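Side-chain contact in protein FucU (Bifidobacterium longum subsp. infantis, PDB 3MVK), which probably interconverts the pyranose and furanose forms of beta-D-ribose and the alpha and beta anomers of L-fucose: residues C18-G23 / N121-I126. Sequence-based numbering, arbitrary orientation.
Sequences CEMGHG and NAYCVI
Tyr123 holds CG trans to its own backbone N (chi1 -175°), which carries the phenol across to the end of helix 11-19, where Glu19 and Met20 receive it. Glu19 has CG tucked between its backbone N and carbonyl carbon, and from there the chain runs extended to bring the carboxylate to the hydroxyl end of the ring. Tyr123 OH donates a hydrogen bond of 2.7 Å to Glu19 OE2. That oxygen lies at the ring edge, in its plane, whereas the hydroxyl meets OE2 from 61° out of the carboxylate plane; the two flat groups stand almost perpendicular. The other carboxylate oxygen, OE1, forms a salt bridge with Lys15, whose positive charge probably offsets part of that of the carboxylate. In the mixed sheet of this RbsD/FucU fold, strand 124-128 runs parallel to its neighbours 43-47 and 25-29, and Tyr123, just before it, ties this strand's start to the C-terminal end of helix 11-19. Beside the polar bond, Met20, a selenomethionine and the first residue to leave helical geometry, slides past the ring in the opposite direction. Met20 CG packs obliquely on the ring, 3.5 Å from Tyr123 CD2, and Met20 SE lies 5.4 Å from the centroid of the Tyr123 ring, 69° off its normal, an oblique Met-aromatic contact. A phenylalanine in place of Tyr123 would probably leave Glu19 OE2 without this donor and the carboxylate less firmly fixed in its rotation, with Lys15 holding its other oxygen. Glu36 of a second subunit packs on both Glu19 and Tyr123, placing the pair at a subunit interface, while Met20 also touches Leu26 of strand 25-29 and so reaches the sheet as well as the ring.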
# COMPACT_ATOMS: atom_id res chain seq x y z
N CYS G 18 -14.33 18.21 -10.22
CA CYS G 18 -14.95 18.86 -9.07
C CYS G 18 -13.92 19.32 -8.04
O CYS G 18 -14.06 20.40 -7.45
CB CYS G 18 -15.99 17.95 -8.44
SG CYS G 18 -17.43 17.80 -9.49
N GLU G 19 -12.91 18.51 -7.81
CA GLU G 19 -11.97 18.89 -6.77
C GLU G 19 -10.86 19.84 -7.22
O GLU G 19 -10.16 20.41 -6.38
CB GLU G 19 -11.41 17.65 -6.08
CG GLU G 19 -10.40 16.92 -6.92
CD GLU G 19 -10.21 15.44 -6.52
OE1 GLU G 19 -10.79 14.91 -5.55
OE2 GLU G 19 -9.44 14.79 -7.22
N MSE G 20 -10.70 20.03 -8.53
CA MSE G 20 -9.84 21.12 -9.00
C MSE G 20 -10.41 22.46 -8.59
O MSE G 20 -11.64 22.64 -8.54
CB MSE G 20 -9.69 21.03 -10.53
CG MSE G 20 -8.84 19.86 -10.91
SE MSE G 20 -8.75 19.56 -12.86
CE MSE G 20 -7.71 21.16 -13.44
N GLY G 21 -9.51 23.40 -8.31
CA GLY G 21 -9.88 24.75 -7.91
C GLY G 21 -9.23 25.78 -8.82
O GLY G 21 -8.57 25.44 -9.82
N HIS G 22 -9.39 27.04 -8.44
CA HIS G 22 -8.90 28.16 -9.25
C HIS G 22 -7.39 28.10 -9.52
O HIS G 22 -6.56 28.10 -8.61
CB HIS G 22 -9.31 29.45 -8.53
CG HIS G 22 -9.10 30.68 -9.35
ND1 HIS G 22 -9.01 31.93 -8.79
CD2 HIS G 22 -8.98 30.85 -10.69
CE1 HIS G 22 -8.84 32.83 -9.75
NE2 HIS G 22 -8.82 32.20 -10.91
N GLY G 23 -7.02 28.04 -10.81
CA GLY G 23 -5.63 27.94 -11.19
C GLY G 23 -5.11 26.55 -11.49
O GLY G 23 -4.05 26.40 -12.13
N ASN G 121 3.27 19.63 -14.39
CA ASN G 121 2.69 20.31 -13.23
C ASN G 121 1.17 20.19 -13.16
O ASN G 121 0.52 20.69 -12.22
CB ASN G 121 3.13 21.77 -13.20
CG ASN G 121 4.62 21.94 -12.94
OD1 ASN G 121 5.26 21.11 -12.29
ND2 ASN G 121 5.19 23.04 -13.44
N ALA G 122 0.58 19.50 -14.14
CA ALA G 122 -0.87 19.40 -14.20
C ALA G 122 -1.42 18.52 -13.08
O ALA G 122 -0.75 17.58 -12.64
CB ALA G 122 -1.31 18.86 -15.55
N TYR G 123 -2.63 18.82 -12.64
CA TYR G 123 -3.31 17.99 -11.64
C TYR G 123 -3.75 16.66 -12.26
O TYR G 123 -3.72 15.62 -11.61
CB TYR G 123 -4.51 18.74 -11.07
CG TYR G 123 -5.19 18.00 -9.95
CD1 TYR G 123 -4.56 17.85 -8.71
CD2 TYR G 123 -6.45 17.44 -10.13
CE1 TYR G 123 -5.20 17.16 -7.67
CE2 TYR G 123 -7.11 16.75 -9.10
CZ TYR G 123 -6.47 16.61 -7.88
OH TYR G 123 -7.06 15.93 -6.84
N CYS G 124 -4.15 16.71 -13.54
CA CYS G 124 -4.67 15.54 -14.21
C CYS G 124 -4.26 15.58 -15.68
O CYS G 124 -4.29 16.64 -16.30
CB CYS G 124 -6.19 15.56 -14.10
SG CYS G 124 -7.08 14.32 -15.09
N VAL G 125 -3.88 14.43 -16.22
CA VAL G 125 -3.60 14.28 -17.67
C VAL G 125 -4.64 13.29 -18.19
O VAL G 125 -4.78 12.18 -17.66
CB VAL G 125 -2.17 13.74 -17.92
CG1 VAL G 125 -1.92 13.54 -19.42
CG2 VAL G 125 -1.13 14.69 -17.33
N ILE G 126 -5.39 13.71 -19.19
CA ILE G 126 -6.39 12.86 -19.83
C ILE G 126 -5.78 12.30 -21.10
O ILE G 126 -5.48 13.06 -22.02
CB ILE G 126 -7.62 13.68 -20.19
CG1 ILE G 126 -8.26 14.26 -18.92
CG2 ILE G 126 -8.65 12.84 -20.98
CD1 ILE G 126 -9.27 15.37 -19.23